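Protein Vng1086c (Halobacterium sp., PDB 2GF4) is of unknown function but binds calcium, and is a mostly helical member of the uncharacterised UPF0058 family. Local coordinates at residues M1-V14 with P41-V55. Sequence-based numbering, arbitrary orientation.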
loop_
_atom_site.group_PDB
_atom_site.type_symbol
_atom_site.label_atom_id
_atom_site.label_comp_id
_atom_site.label_asym_id
_atom_site.label_seq_id
_atom_site.Cartn_x
_atom_site.Cartn_y
_atom_site.Cartn_z
HETATM N N MSE A 1 9.613 13.348 14.395
HETATM C CA MSE A 1 8.226 13.877 14.517
HETATM C C MSE A 1 7.770 13.841 15.975
HETATM O O MSE A 1 7.725 12.783 16.594
HETATM C CB MSE A 1 7.280 13.052 13.635
HETATM C CG MSE A 1 5.811 13.420 13.755
HETATM SE SE MSE A 1 4.756 12.682 12.305
HETATM C CE MSE A 1 5.204 10.819 12.539
ATOM N N HIS A 2 7.442 15.006 16.521
ATOM C CA HIS A 2 7.000 15.101 17.912
ATOM C C HIS A 2 5.626 14.479 18.134
ATOM O O HIS A 2 4.893 14.235 17.176
ATOM C CB HIS A 2 6.981 16.564 18.343
ATOM C CG HIS A 2 8.338 17.191 18.369
ATOM N ND1 HIS A 2 9.387 16.656 19.085
ATOM C CD2 HIS A 2 8.830 18.283 17.736
ATOM C CE1 HIS A 2 10.469 17.389 18.889
ATOM N NE2 HIS A 2 10.158 18.382 18.075
ATOM N N LYS A 3 5.273 14.218 19.391
ATOM C CA LYS A 3 3.970 13.628 19.660
ATOM C C LYS A 3 2.848 14.614 19.344
ATOM O O LYS A 3 1.850 14.233 18.731
ATOM C CB LYS A 3 3.851 13.132 21.105
ATOM C CG LYS A 3 2.538 12.380 21.329
ATOM C CD LYS A 3 2.485 11.577 22.620
ATOM C CE LYS A 3 1.161 10.821 22.705
ATOM N NZ LYS A 3 1.043 9.970 23.920
ATOM N N ASP A 4 2.991 15.874 19.754
ATOM C CA ASP A 4 1.944 16.864 19.418
ATOM C C ASP A 4 1.776 17.008 17.884
ATOM O O ASP A 4 0.676 17.321 17.425
ATOM C CB ASP A 4 2.308 18.219 20.000
ATOM C CG ASP A 4 2.089 18.281 21.506
ATOM O OD1 ASP A 4 1.672 17.263 22.101
ATOM O OD2 ASP A 4 2.332 19.338 22.102
ATOM N N GLU A 5 2.843 16.853 17.096
ATOM C CA GLU A 5 2.697 16.962 15.636
ATOM C C GLU A 5 1.933 15.725 15.152
ATOM O O GLU A 5 1.063 15.841 14.298
ATOM C CB GLU A 5 4.064 17.012 14.952
ATOM C CG GLU A 5 4.860 18.268 15.307
ATOM C CD GLU A 5 6.306 18.221 14.842
ATOM O OE1 GLU A 5 6.978 17.162 14.905
ATOM O OE2 GLU A 5 6.822 19.276 14.430
ATOM N N LEU A 6 2.237 14.546 15.678
ATOM C CA LEU A 6 1.539 13.344 15.239
ATOM C C LEU A 6 0.056 13.376 15.612
ATOM O O LEU A 6 -0.775 12.898 14.832
ATOM C CB LEU A 6 2.240 12.152 15.859
ATOM C CG LEU A 6 1.784 10.726 15.540
ATOM C CD1 LEU A 6 1.898 10.396 14.077
ATOM C CD2 LEU A 6 2.654 9.818 16.329
ATOM N N LEU A 7 -0.283 13.904 16.792
ATOM C CA LEU A 7 -1.694 13.989 17.191
ATOM C C LEU A 7 -2.416 14.913 16.211
ATOM O O LEU A 7 -3.523 14.587 15.768
ATOM C CB LEU A 7 -1.825 14.533 18.629
ATOM C CG LEU A 7 -1.295 13.526 19.696
ATOM C CD1 LEU A 7 -1.312 14.188 21.040
ATOM C CD2 LEU A 7 -2.112 12.241 19.761
ATOM N N GLU A 8 -1.782 16.039 15.858
ATOM C CA GLU A 8 -2.371 16.997 14.928
ATOM C C GLU A 8 -2.529 16.361 13.552
ATOM O O GLU A 8 -3.515 16.639 12.866
ATOM C CB GLU A 8 -1.502 18.259 14.876
ATOM C CG GLU A 8 -1.674 19.108 16.150
ATOM C CD GLU A 8 -0.718 20.290 16.242
ATOM O OE1 GLU A 8 -1.021 21.365 15.686
ATOM O OE2 GLU A 8 0.347 20.152 16.882
ATOM N N LEU A 9 -1.591 15.507 13.152
ATOM C CA LEU A 9 -1.685 14.846 11.850
ATOM C C LEU A 9 -2.871 13.888 11.905
ATOM O O LEU A 9 -3.679 13.863 10.973
ATOM C CB LEU A 9 -0.387 14.092 11.575
ATOM C CG LEU A 9 -0.283 13.388 10.218
ATOM C CD1 LEU A 9 -0.375 14.389 9.130
ATOM C CD2 LEU A 9 1.010 12.671 10.118
ATOM N N HIS A 10 -2.966 13.083 12.958
ATOM C CA HIS A 10 -4.084 12.167 13.112
ATOM C C HIS A 10 -5.422 12.975 13.089
ATOM O O HIS A 10 -6.338 12.573 12.367
ATOM C CB HIS A 10 -3.893 11.406 14.411
ATOM C CG HIS A 10 -4.823 10.249 14.593
ATOM N ND1 HIS A 10 -4.783 9.427 15.698
ATOM C CD2 HIS A 10 -5.843 9.795 13.827
ATOM C CE1 HIS A 10 -5.740 8.531 15.605
ATOM N NE2 HIS A 10 -6.394 8.729 14.481
ATOM N N GLU A 11 -5.522 14.106 13.809
ATOM C CA GLU A 11 -6.762 14.912 13.827
ATOM C C GLU A 11 -7.153 15.310 12.421
ATOM O O GLU A 11 -8.322 15.166 12.057
ATOM C CB GLU A 11 -6.561 16.184 14.656
ATOM C CG GLU A 11 -7.806 16.660 15.408
ATOM C CD GLU A 11 -7.460 17.063 16.838
ATOM O OE1 GLU A 11 -8.108 16.582 17.797
ATOM O OE2 GLU A 11 -6.514 17.869 17.001
ATOM N N GLN A 12 -6.200 15.812 11.633
ATOM C CA GLN A 12 -6.526 16.228 10.278
ATOM C C GLN A 12 -6.891 15.048 9.367
ATOM O O GLN A 12 -7.794 15.195 8.537
ATOM C CB GLN A 12 -5.370 17.040 9.691
ATOM C CG GLN A 12 -5.229 18.437 10.313
ATOM C CD GLN A 12 -6.511 19.257 10.271
ATOM O OE1 GLN A 12 -7.297 19.176 9.332
ATOM N NE2 GLN A 12 -6.689 20.082 11.282
HETATM N N MSE A 13 -6.227 13.900 9.501
HETATM C CA MSE A 13 -6.575 12.754 8.662
HETATM C C MSE A 13 -7.981 12.307 9.010
HETATM O O MSE A 13 -8.652 11.707 8.160
HETATM C CB MSE A 13 -5.596 11.618 8.890
HETATM C CG MSE A 13 -4.291 11.879 8.120
HETATM SE SE MSE A 13 -4.603 12.017 6.105
HETATM C CE MSE A 13 -5.207 10.110 5.583
ATOM N N VAL A 14 -8.436 12.556 10.237
ATOM C CA VAL A 14 -9.797 12.168 10.571
ATOM C C VAL A 14 -10.711 13.194 9.893
ATOM O O VAL A 14 -11.815 12.826 9.451
ATOM C CB VAL A 14 -9.956 12.093 12.063
ATOM C CG1 VAL A 14 -11.390 12.078 12.410
ATOM C CG2 VAL A 14 -9.326 10.799 12.518
ATOM N N PRO A 41 -7.880 10.404 17.613
ATOM C CA PRO A 41 -7.182 11.640 17.936
ATOM C C PRO A 41 -7.298 12.107 19.367
ATOM O O PRO A 41 -6.335 12.672 19.906
ATOM C CB PRO A 41 -7.778 12.632 16.963
ATOM C CG PRO A 41 -8.256 11.814 15.906
ATOM C CD PRO A 41 -8.783 10.585 16.473
ATOM N N SER A 42 -8.452 11.869 19.980
ATOM C CA SER A 42 -8.679 12.318 21.349
ATOM C C SER A 42 -7.946 11.447 22.343
ATOM O O SER A 42 -7.812 11.832 23.513
ATOM C CB SER A 42 -10.179 12.324 21.646
ATOM O OG SER A 42 -10.682 10.986 21.662
ATOM N N HIS A 43 -7.450 10.295 21.906
ATOM C CA HIS A 43 -6.709 9.413 22.831
ATOM C C HIS A 43 -5.269 9.917 22.997
ATOM O O HIS A 43 -4.287 9.196 22.709
ATOM C CB HIS A 43 -6.710 7.989 22.287
ATOM C CG HIS A 43 -8.094 7.433 22.049
ATOM N ND1 HIS A 43 -8.308 6.203 21.469
ATOM C CD2 HIS A 43 -9.328 7.944 22.298
ATOM C CE1 HIS A 43 -9.599 5.982 21.371
ATOM N NE2 HIS A 43 -10.241 7.022 21.864
ATOM N N VAL A 44 -5.151 11.112 23.552
ATOM C CA VAL A 44 -3.851 11.722 23.708
ATOM C C VAL A 44 -2.871 10.997 24.570
ATOM O O VAL A 44 -1.673 11.253 24.463
ATOM C CB VAL A 44 -3.980 13.181 24.170
ATOM C CG1 VAL A 44 -4.794 13.919 23.140
ATOM C CG2 VAL A 44 -4.611 13.262 25.526
ATOM N N HIS A 45 -3.337 10.064 25.382
ATOM C CA HIS A 45 -2.370 9.354 26.204
ATOM C C HIS A 45 -1.894 8.071 25.612
ATOM O O HIS A 45 -1.075 7.397 26.231
ATOM C CB HIS A 45 -2.920 9.086 27.568
ATOM C CG HIS A 45 -3.248 10.338 28.312
ATOM N ND1 HIS A 45 -2.329 11.344 28.514
ATOM C CD2 HIS A 45 -4.406 10.765 28.857
ATOM C CE1 HIS A 45 -2.910 12.336 29.160
ATOM N NE2 HIS A 45 -4.169 12.009 29.375
ATOM N N LYS A 46 -2.414 7.686 24.459
ATOM C CA LYS A 46 -1.913 6.462 23.851
ATOM C C LYS A 46 -0.554 6.753 23.181
ATOM O O LYS A 46 -0.199 7.923 22.923
ATOM C CB LYS A 46 -2.921 5.926 22.857
ATOM C CG LYS A 46 -4.095 5.282 23.541
ATOM C CD LYS A 46 -5.103 4.870 22.503
ATOM C CE LYS A 46 -6.211 4.168 23.208
ATOM N NZ LYS A 46 -7.038 3.430 22.263
ATOM N N SER A 47 0.190 5.706 22.896
ATOM C CA SER A 47 1.537 5.842 22.349
ATOM C C SER A 47 1.752 6.482 20.979
ATOM O O SER A 47 0.830 6.561 20.164
ATOM C CB SER A 47 2.220 4.459 22.372
ATOM O OG SER A 47 1.791 3.604 21.298
ATOM N N LYS A 48 2.951 7.016 20.770
ATOM C CA LYS A 48 3.317 7.580 19.472
ATOM C C LYS A 48 3.114 6.464 18.443
ATOM O O LYS A 48 2.649 6.721 17.334
ATOM C CB LYS A 48 4.784 7.942 19.466
ATOM C CG LYS A 48 5.037 9.390 19.711
ATOM C CD LYS A 48 6.537 9.613 19.627
ATOM C CE LYS A 48 6.861 10.846 18.790
ATOM N NZ LYS A 48 8.075 10.728 17.913
ATOM N N SER A 49 3.468 5.226 18.797
ATOM C CA SER A 49 3.339 4.096 17.877
ATOM C C SER A 49 1.898 3.784 17.493
ATOM O O SER A 49 1.635 3.421 16.340
ATOM C CB SER A 49 3.988 2.880 18.514
ATOM O OG SER A 49 3.660 1.705 17.789
ATOM N N GLU A 50 0.975 3.903 18.450
ATOM C CA GLU A 50 -0.430 3.659 18.159
ATOM C C GLU A 50 -0.917 4.784 17.239
ATOM O O GLU A 50 -1.698 4.525 16.330
ATOM C CB GLU A 50 -1.235 3.648 19.467
ATOM C CG GLU A 50 -0.914 2.395 20.295
ATOM C CD GLU A 50 -1.529 2.374 21.677
ATOM O OE1 GLU A 50 -1.070 3.120 22.570
ATOM O OE2 GLU A 50 -2.474 1.603 21.906
ATOM N N HIS A 51 -0.455 6.018 17.436
ATOM C CA HIS A 51 -0.926 7.097 16.572
ATOM C C HIS A 51 -0.366 7.015 15.175
ATOM O O HIS A 51 -1.070 7.360 14.224
ATOM C CB HIS A 51 -0.649 8.418 17.244
ATOM C CG HIS A 51 -1.678 8.733 18.295
ATOM N ND1 HIS A 51 -2.964 9.115 17.980
ATOM C CD2 HIS A 51 -1.627 8.661 19.645
ATOM C CE1 HIS A 51 -3.656 9.261 19.087
ATOM N NE2 HIS A 51 -2.870 8.999 20.108
ATOM N N LYS A 52 0.881 6.563 15.046
ATOM C CA LYS A 52 1.500 6.374 13.729
ATOM C C LYS A 52 0.709 5.302 13.001
ATOM O O LYS A 52 0.436 5.447 11.817
ATOM C CB LYS A 52 2.918 5.864 13.876
ATOM C CG LYS A 52 3.855 6.958 14.257
ATOM C CD LYS A 52 5.261 6.498 14.039
ATOM C CE LYS A 52 6.000 6.639 15.329
ATOM N NZ LYS A 52 7.103 5.662 15.428
ATOM N N HIS A 53 0.357 4.225 13.711
ATOM C CA HIS A 53 -0.391 3.111 13.150
ATOM C C HIS A 53 -1.724 3.645 12.669
ATOM O O HIS A 53 -2.139 3.305 11.563
ATOM C CB HIS A 53 -0.581 2.067 14.239
ATOM C CG HIS A 53 -1.151 0.751 13.774
ATOM N ND1 HIS A 53 -1.490 0.480 12.466
ATOM C CD2 HIS A 53 -1.431 -0.373 14.473
ATOM C CE1 HIS A 53 -1.953 -0.752 12.383
ATOM N NE2 HIS A 53 -1.928 -1.289 13.585
ATOM N N ALA A 54 -2.396 4.478 13.462
ATOM C CA ALA A 54 -3.687 5.003 13.024
ATOM C C ALA A 54 -3.531 5.884 11.796
ATOM O O ALA A 54 -4.374 5.825 10.906
ATOM C CB ALA A 54 -4.354 5.804 14.154
ATOM N N VAL A 55 -2.486 6.687 11.705
ATOM C CA VAL A 55 -2.358 7.516 10.511
ATOM C C VAL A 55 -2.061 6.620 9.308
ATOM O O VAL A 55 -2.557 6.885 8.212
ATOM C CB VAL A 55 -1.300 8.568 10.733
ATOM C CG1 VAL A 55 -0.958 9.231 9.442
ATOM C CG2 VAL A 55 -1.868 9.601 11.683
#
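The N-terminal parts of helices 3-21 and 48-71 pack side by side, joined by a pair of histidines, H10 and H51; the short segment axes run 29° from parallel and approach to 9.5 Å. H10 ND1 and H51 ND1 stand 2.9 Å apart in a nearly straight hydrogen bond (164°), each at the edge of the other's ring, so one nitrogen must donate and the other accept. Both imidazoles are gripped again at their far nitrogens: H10 NE2 is hydrogen-bonded to Y34 OH of helix 32-37, and H51 NE2 donates to H43 O at 3.0 Å; H43 O lies in the plane of the H51 ring, though NE2 stands above the plane of that carbonyl. Apolar groups lie over both faces of H10 and one face of H51. P41 CG sits 3.8 Å from the H10 ring centroid, A54 CB lies over the opposite face, and L7 CD2 makes a CH-pi contact 3.4 Å from the H51 centroid.

The loop 41-47, which follows calcium ligands D38 and E40, is tied back by K3. With CG anti to the backbone N (chi1 -174°) and an extended chain beyond, its NZ reaches K46 O at 2.6 Å and V44 O at 3.1 Å. A capping box starts helix 48-71: S47 OG accepts from E50 N, and S47 N donates to E50 OE1. L6 CD2 packs 3.7 Å from H51 CB, and also against K52 CG.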